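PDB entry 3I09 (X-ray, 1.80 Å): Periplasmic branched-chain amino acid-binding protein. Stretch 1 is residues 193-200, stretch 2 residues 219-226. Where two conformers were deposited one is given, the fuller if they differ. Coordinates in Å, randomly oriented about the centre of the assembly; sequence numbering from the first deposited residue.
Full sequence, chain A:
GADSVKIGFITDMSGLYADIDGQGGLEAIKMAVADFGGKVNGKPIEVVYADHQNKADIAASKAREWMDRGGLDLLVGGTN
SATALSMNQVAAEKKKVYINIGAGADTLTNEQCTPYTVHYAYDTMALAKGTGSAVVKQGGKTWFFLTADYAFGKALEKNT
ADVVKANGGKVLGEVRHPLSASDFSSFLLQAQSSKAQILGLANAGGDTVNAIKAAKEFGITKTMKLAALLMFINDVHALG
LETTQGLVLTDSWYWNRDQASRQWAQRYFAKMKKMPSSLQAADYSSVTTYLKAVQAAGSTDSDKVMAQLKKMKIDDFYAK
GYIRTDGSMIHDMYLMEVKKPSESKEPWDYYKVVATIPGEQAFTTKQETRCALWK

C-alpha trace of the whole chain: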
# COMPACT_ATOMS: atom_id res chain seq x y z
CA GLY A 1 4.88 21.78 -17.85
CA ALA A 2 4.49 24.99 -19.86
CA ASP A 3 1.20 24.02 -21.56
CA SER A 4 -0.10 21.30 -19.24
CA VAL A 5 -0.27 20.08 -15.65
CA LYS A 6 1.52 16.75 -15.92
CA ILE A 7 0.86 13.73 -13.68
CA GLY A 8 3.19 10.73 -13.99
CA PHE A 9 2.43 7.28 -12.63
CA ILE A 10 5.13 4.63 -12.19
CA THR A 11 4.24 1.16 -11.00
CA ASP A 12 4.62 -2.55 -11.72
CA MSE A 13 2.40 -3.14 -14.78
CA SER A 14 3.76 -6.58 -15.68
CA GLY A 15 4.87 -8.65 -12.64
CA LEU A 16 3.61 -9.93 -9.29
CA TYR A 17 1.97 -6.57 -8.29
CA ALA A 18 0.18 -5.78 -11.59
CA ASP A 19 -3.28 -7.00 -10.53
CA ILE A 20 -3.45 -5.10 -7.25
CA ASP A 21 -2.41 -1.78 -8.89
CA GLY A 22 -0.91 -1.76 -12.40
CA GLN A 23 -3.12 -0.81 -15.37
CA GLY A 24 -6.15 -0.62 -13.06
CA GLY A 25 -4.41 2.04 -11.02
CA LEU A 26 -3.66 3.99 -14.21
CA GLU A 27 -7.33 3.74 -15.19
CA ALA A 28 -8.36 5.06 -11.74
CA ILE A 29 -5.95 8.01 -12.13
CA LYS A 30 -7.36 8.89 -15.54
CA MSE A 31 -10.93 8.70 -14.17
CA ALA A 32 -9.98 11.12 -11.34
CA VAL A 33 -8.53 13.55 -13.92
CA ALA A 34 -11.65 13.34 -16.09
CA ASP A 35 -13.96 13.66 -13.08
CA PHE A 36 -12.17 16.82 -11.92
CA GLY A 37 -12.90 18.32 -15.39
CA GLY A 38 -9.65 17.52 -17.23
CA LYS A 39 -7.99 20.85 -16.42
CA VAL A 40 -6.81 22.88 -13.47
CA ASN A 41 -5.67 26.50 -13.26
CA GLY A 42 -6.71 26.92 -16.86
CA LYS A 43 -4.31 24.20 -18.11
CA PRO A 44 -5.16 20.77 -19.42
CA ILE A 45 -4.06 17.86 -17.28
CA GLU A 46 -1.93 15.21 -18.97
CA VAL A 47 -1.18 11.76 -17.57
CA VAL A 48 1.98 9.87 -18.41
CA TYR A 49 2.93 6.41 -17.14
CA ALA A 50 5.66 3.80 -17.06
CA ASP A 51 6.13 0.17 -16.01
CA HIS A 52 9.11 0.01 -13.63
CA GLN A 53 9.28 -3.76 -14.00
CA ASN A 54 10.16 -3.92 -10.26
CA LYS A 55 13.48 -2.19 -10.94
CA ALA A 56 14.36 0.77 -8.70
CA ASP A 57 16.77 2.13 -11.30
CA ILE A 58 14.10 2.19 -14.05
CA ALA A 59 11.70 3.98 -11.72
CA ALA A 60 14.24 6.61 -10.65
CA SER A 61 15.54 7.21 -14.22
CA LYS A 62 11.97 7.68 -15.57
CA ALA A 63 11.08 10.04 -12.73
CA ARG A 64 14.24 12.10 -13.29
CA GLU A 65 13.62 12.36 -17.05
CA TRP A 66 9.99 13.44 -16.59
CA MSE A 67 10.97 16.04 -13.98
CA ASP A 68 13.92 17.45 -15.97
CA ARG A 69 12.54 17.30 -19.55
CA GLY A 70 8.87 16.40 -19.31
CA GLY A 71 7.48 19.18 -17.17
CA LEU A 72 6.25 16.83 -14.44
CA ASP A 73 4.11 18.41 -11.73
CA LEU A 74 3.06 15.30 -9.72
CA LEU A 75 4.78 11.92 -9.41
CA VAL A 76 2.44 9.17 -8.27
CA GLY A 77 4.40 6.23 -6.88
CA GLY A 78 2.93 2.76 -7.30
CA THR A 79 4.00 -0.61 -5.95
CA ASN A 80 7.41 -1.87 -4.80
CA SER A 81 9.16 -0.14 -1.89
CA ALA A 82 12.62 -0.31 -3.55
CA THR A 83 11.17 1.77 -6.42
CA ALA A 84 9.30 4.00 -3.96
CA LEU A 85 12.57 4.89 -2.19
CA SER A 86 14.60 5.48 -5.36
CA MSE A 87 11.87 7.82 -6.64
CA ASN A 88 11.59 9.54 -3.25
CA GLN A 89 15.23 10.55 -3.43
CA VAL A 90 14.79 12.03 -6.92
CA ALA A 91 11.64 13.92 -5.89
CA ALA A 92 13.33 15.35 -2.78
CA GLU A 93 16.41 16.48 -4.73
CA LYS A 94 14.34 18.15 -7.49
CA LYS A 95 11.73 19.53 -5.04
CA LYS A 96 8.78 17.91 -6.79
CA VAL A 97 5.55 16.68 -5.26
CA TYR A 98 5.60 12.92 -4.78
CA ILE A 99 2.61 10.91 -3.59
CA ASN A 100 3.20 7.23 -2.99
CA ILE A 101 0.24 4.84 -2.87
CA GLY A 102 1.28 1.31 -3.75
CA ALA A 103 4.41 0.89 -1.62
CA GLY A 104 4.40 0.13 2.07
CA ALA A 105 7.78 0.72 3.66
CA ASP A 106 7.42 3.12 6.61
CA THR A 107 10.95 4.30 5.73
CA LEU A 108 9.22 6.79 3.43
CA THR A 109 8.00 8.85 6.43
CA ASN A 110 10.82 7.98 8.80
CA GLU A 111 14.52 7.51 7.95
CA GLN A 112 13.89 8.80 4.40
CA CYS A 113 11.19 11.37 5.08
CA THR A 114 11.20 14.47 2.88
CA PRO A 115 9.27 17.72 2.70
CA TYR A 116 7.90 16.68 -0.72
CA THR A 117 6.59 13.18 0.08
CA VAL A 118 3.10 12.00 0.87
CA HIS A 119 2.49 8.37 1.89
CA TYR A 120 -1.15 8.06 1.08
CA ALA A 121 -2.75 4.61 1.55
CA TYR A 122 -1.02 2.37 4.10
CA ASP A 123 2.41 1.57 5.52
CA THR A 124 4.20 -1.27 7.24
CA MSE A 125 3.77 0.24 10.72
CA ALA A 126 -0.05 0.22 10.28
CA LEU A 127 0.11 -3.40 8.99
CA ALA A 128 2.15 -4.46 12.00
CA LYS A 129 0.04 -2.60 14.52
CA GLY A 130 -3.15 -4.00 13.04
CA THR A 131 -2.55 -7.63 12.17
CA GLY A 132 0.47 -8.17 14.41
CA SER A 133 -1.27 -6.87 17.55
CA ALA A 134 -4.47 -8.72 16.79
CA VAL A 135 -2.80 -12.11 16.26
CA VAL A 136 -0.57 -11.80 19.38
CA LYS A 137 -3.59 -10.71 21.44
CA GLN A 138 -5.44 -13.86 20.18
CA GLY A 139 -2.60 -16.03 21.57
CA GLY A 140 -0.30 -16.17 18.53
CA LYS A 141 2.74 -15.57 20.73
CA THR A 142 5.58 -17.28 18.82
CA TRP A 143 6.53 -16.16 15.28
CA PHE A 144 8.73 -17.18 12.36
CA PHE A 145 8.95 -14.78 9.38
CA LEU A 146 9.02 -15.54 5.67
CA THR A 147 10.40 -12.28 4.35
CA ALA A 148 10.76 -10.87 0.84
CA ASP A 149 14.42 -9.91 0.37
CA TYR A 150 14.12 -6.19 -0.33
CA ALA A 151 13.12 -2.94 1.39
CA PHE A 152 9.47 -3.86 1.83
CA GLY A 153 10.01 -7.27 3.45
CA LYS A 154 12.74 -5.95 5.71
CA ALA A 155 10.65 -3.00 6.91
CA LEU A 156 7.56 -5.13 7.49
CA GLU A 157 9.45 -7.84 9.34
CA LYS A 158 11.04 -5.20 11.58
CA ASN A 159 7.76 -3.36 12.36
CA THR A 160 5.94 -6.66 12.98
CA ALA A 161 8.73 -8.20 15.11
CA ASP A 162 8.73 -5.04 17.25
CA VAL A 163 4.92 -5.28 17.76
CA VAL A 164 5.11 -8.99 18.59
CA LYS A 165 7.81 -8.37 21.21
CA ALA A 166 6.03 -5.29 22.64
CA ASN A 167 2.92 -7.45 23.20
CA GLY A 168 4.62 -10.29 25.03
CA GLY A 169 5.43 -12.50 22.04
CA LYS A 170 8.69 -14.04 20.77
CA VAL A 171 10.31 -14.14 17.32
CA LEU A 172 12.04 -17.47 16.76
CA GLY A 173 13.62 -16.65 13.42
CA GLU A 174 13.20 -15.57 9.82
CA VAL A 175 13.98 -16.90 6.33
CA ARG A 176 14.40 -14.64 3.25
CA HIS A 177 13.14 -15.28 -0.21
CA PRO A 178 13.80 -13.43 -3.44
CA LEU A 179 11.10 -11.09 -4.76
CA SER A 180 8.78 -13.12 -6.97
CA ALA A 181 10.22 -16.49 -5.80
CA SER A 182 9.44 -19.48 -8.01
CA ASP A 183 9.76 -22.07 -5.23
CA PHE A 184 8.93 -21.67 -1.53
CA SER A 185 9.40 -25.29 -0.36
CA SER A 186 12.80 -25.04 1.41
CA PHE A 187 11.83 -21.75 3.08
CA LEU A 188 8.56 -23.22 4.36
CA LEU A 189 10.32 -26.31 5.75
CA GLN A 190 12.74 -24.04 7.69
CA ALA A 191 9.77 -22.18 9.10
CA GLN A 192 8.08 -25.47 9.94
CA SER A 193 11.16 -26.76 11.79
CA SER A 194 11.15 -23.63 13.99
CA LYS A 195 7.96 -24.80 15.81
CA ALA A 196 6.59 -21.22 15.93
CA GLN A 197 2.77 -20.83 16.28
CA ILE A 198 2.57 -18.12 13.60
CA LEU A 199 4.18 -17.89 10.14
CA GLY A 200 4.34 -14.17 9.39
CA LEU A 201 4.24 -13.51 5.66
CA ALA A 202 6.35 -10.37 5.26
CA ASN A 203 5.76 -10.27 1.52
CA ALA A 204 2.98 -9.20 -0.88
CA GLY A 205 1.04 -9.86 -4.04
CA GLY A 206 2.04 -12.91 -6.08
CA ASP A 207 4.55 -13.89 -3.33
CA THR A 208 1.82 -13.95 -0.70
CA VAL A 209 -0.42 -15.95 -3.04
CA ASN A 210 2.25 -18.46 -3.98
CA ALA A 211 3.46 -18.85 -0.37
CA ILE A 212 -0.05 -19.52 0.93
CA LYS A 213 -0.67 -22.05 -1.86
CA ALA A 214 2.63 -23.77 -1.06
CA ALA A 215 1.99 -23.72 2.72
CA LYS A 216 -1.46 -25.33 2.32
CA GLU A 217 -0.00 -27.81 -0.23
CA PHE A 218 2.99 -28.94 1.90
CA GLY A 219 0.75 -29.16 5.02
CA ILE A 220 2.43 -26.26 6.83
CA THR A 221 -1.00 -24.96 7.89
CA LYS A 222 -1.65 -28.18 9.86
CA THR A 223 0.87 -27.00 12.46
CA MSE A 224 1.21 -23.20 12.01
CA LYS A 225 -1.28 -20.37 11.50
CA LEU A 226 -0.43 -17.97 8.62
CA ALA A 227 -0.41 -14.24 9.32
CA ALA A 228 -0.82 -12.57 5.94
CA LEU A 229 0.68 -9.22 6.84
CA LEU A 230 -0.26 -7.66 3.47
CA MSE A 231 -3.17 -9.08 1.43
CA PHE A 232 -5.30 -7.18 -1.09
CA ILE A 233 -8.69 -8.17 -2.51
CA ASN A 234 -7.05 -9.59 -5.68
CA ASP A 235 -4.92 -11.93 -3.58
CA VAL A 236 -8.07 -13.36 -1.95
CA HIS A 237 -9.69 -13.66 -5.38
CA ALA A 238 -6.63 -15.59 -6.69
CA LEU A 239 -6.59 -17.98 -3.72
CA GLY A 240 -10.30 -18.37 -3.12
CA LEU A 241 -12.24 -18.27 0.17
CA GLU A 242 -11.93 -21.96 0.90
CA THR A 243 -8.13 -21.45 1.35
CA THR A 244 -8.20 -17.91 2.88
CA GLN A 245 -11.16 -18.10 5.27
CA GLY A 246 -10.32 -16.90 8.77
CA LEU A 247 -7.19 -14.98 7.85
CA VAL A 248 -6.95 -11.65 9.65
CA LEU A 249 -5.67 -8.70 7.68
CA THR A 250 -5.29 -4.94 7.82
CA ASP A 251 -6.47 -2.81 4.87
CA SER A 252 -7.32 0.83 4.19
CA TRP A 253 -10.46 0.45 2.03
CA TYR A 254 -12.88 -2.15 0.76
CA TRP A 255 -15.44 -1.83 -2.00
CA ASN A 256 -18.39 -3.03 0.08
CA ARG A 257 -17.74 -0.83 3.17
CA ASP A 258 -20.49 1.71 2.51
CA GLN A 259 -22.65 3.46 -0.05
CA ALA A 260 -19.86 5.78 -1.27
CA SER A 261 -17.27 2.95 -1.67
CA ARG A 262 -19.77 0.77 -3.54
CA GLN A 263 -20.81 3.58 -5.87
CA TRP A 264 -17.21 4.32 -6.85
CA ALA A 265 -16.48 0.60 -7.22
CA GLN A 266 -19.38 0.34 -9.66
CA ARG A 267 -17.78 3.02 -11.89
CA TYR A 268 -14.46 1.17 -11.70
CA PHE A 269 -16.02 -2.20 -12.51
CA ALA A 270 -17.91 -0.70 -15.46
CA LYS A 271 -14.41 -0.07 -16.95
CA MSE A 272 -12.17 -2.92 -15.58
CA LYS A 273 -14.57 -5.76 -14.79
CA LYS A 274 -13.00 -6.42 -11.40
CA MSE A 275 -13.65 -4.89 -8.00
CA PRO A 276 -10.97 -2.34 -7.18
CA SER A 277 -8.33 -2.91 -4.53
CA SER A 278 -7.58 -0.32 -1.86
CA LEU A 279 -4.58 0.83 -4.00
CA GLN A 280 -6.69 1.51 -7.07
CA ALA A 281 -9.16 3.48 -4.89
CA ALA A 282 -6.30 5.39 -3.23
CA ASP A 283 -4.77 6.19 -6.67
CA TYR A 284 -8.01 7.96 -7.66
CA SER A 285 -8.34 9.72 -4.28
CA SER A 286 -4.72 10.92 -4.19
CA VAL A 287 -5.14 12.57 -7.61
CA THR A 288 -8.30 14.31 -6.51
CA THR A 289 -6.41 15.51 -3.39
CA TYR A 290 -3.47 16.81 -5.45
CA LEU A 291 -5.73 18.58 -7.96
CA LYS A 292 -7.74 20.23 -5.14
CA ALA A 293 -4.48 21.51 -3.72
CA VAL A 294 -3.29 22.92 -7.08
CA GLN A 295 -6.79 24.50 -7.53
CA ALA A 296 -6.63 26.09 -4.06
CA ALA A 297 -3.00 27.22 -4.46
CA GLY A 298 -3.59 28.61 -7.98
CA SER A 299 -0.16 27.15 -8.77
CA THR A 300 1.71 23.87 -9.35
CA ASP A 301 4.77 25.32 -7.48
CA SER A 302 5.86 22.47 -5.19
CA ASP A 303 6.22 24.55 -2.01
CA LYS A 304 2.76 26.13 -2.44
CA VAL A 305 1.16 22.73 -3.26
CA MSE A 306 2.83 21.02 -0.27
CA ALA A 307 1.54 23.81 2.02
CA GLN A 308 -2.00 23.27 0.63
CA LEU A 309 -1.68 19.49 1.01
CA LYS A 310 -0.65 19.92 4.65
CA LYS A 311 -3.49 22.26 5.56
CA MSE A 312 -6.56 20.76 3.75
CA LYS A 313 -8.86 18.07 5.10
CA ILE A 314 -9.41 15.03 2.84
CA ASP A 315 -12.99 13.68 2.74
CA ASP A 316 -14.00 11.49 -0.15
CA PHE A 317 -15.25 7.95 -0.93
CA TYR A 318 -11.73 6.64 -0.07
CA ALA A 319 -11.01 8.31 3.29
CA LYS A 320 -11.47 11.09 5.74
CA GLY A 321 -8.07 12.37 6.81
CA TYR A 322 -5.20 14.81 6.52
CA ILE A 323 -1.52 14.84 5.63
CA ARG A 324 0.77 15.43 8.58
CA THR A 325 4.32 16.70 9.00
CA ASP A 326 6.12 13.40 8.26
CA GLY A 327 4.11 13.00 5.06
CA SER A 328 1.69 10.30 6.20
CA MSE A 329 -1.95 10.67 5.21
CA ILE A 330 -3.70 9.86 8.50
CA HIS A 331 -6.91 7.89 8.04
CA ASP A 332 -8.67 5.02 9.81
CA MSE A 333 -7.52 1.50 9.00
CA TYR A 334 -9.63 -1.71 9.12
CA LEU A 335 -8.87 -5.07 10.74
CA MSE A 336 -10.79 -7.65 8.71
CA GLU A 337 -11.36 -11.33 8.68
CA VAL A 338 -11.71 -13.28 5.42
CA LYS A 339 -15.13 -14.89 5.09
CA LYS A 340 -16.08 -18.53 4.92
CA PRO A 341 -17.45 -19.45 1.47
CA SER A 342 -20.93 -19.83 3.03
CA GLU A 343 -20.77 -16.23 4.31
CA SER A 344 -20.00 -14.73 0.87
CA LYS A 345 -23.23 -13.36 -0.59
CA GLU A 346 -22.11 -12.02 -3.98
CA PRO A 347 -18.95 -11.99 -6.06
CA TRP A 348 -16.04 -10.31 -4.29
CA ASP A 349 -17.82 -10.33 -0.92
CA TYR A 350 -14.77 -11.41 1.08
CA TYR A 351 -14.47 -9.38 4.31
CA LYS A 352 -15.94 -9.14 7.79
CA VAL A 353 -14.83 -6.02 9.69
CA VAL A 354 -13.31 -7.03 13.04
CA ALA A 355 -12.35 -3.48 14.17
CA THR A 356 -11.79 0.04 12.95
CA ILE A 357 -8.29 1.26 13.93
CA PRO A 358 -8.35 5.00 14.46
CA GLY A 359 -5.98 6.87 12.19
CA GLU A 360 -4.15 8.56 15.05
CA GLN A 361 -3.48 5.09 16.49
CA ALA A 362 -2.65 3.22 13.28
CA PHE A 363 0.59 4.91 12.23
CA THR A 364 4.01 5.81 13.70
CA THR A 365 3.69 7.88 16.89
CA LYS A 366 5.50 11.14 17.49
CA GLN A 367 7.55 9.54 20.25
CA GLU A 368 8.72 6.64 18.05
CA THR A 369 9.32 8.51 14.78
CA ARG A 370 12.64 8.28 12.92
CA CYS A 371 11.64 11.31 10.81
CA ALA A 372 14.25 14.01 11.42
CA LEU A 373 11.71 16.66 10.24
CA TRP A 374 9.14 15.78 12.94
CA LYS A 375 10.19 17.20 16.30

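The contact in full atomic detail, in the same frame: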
# COMPACT_ATOMS: atom_id res chain seq x y z
N SER A 193 10.24 -26.21 10.80
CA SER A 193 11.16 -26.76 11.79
C SER A 193 11.33 -25.85 13.01
O SER A 193 11.77 -26.29 14.07
CB SER A 193 12.52 -27.05 11.15
OG SER A 193 12.38 -28.03 10.13
N SER A 194 11.00 -24.57 12.87
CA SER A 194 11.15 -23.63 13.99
C SER A 194 10.16 -23.87 15.14
O SER A 194 10.37 -23.38 16.23
CB SER A 194 10.95 -22.19 13.51
OG SER A 194 9.57 -21.88 13.41
N LYS A 195 9.07 -24.57 14.86
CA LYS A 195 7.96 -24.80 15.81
C LYS A 195 7.21 -23.54 16.30
O LYS A 195 6.42 -23.63 17.22
CB LYS A 195 8.44 -25.63 17.00
CG LYS A 195 9.14 -26.94 16.60
N ALA A 196 7.39 -22.40 15.64
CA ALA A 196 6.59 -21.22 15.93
C ALA A 196 5.10 -21.50 15.71
O ALA A 196 4.76 -22.32 14.85
CB ALA A 196 7.05 -20.06 15.02
N GLN A 197 4.23 -20.77 16.43
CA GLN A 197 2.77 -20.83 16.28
C GLN A 197 2.31 -20.11 15.01
O GLN A 197 1.39 -20.56 14.32
CB GLN A 197 2.08 -20.16 17.48
CG GLN A 197 2.17 -20.92 18.78
CD GLN A 197 1.79 -20.10 20.00
OE1 GLN A 197 2.24 -18.98 20.15
NE2 GLN A 197 0.94 -20.68 20.88
N ILE A 198 2.96 -19.00 14.69
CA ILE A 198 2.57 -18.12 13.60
C ILE A 198 3.70 -18.03 12.56
O ILE A 198 4.86 -17.78 12.92
CB ILE A 198 2.28 -16.69 14.14
CG1 ILE A 198 1.28 -16.71 15.31
CG2 ILE A 198 1.85 -15.74 12.99
CD1 ILE A 198 -0.11 -17.35 14.97
N LEU A 199 3.33 -18.22 11.29
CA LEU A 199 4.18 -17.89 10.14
C LEU A 199 3.78 -16.54 9.60
O LEU A 199 2.68 -16.39 9.04
CB LEU A 199 4.06 -18.96 9.04
CG LEU A 199 4.89 -18.79 7.75
CD1 LEU A 199 6.36 -18.79 8.08
CD2 LEU A 199 4.61 -19.91 6.76
N GLY A 200 4.63 -15.55 9.79
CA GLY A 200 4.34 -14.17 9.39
C GLY A 200 4.84 -14.03 7.96
O GLY A 200 6.02 -14.25 7.67
N GLY A 219 1.31 -28.85 3.71
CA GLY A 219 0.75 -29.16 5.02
C GLY A 219 1.24 -28.27 6.15
O GLY A 219 1.05 -28.59 7.33
N ILE A 220 1.85 -27.14 5.81
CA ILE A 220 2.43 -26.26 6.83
C ILE A 220 1.30 -25.77 7.73
O ILE A 220 1.48 -25.62 8.94
CB ILE A 220 3.17 -25.05 6.20
CG1 ILE A 220 4.31 -25.48 5.25
CG2 ILE A 220 3.67 -24.10 7.28
CD1 ILE A 220 5.35 -26.46 5.81
N THR A 221 0.12 -25.55 7.16
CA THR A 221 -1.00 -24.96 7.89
C THR A 221 -1.69 -25.95 8.85
O THR A 221 -2.57 -25.58 9.60
CB THR A 221 -2.05 -24.36 6.92
OG1 THR A 221 -2.41 -25.37 5.98
CG2 THR A 221 -1.47 -23.18 6.17
N LYS A 222 -1.25 -27.21 8.83
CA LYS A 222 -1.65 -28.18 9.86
C LYS A 222 -1.04 -27.83 11.22
O LYS A 222 -1.63 -28.14 12.25
CB LYS A 222 -1.19 -29.58 9.48
CG LYS A 222 -1.88 -30.16 8.26
CD LYS A 222 -1.09 -31.37 7.77
CE LYS A 222 -1.75 -32.10 6.62
NZ LYS A 222 -0.72 -32.90 5.86
N THR A 223 0.15 -27.23 11.22
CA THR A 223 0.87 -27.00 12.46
C THR A 223 1.17 -25.54 12.78
O THR A 223 1.55 -25.23 13.91
CB THR A 223 2.19 -27.80 12.49
OG1 THR A 223 3.10 -27.29 11.50
CG2 THR A 223 1.93 -29.26 12.24
N MSE A 224 0.97 -24.64 11.81
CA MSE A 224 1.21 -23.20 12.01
C MSE A 224 -0.00 -22.42 11.45
O MSE A 224 -0.63 -22.86 10.48
CB MSE A 224 2.49 -22.72 11.28
CG MSE A 224 3.81 -23.50 11.50
SE MSE A 224 5.14 -22.75 10.36
CE MSE A 224 5.88 -21.36 11.55
N LYS A 225 -0.35 -21.31 12.08
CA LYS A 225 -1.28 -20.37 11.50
C LYS A 225 -0.51 -19.33 10.63
O LYS A 225 0.55 -18.85 11.03
CB LYS A 225 -2.07 -19.65 12.59
CG LYS A 225 -3.22 -20.46 13.18
CD LYS A 225 -4.29 -19.55 13.79
CE LYS A 225 -5.54 -20.31 14.30
NZ LYS A 225 -6.65 -19.33 14.69
N LEU A 226 -1.05 -19.00 9.47
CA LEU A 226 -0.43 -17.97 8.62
C LEU A 226 -0.93 -16.60 9.04
O LEU A 226 -2.10 -16.45 9.32
CB LEU A 226 -0.77 -18.19 7.15
CG LEU A 226 -0.50 -19.58 6.57
CD1 LEU A 226 -0.93 -19.65 5.09
CD2 LEU A 226 0.95 -19.96 6.73

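Stretch 1 leaves a helix and runs into a strand that pairs in parallel with the start of the strand in stretch 2. Ser194 marks the approach: Ser194 OG accepts a hydrogen bond from Ala196 N (3.2 Å), spanning Lys195, which has positive phi, and lies 4.2 Å from CE of Met224, a selenomethionine. Met224 CE also reaches Ala196, 3.6 Å from Ala196 O and 3.9 Å from Ala196 CB. At Gln197 the side chain points away from stretch 2, and the backbone makes the contact: Gln197 O accepts a hydrogen bond from Lys225 N (2.9 Å, 158°) and also receives a CA-H...O contact from Met224 CA (3.5 Å).

Ile198 pairs with Lys225, their side chains on one face of the sheet. Ile198 CD1 packs 3.8 Å from Lys225 CB, while the end of the lysine leads away. Lys225 O in turn accepts a hydrogen bond from Leu199 N (2.9 Å, 162°), so Lys225 bonds through both its N and its O to the residues flanking Ile198, as expected of parallel pairing. Leu199, on the other face with Leu226, is the most extensively covered residue. Leu199 CB lies 3.9 Å from Met224 CE, and Leu199 CD2 lies 3.7 Å from Leu226 CD2 and 4.3 Å from Ile220 CG2. Gly200 makes no contact with stretch 2.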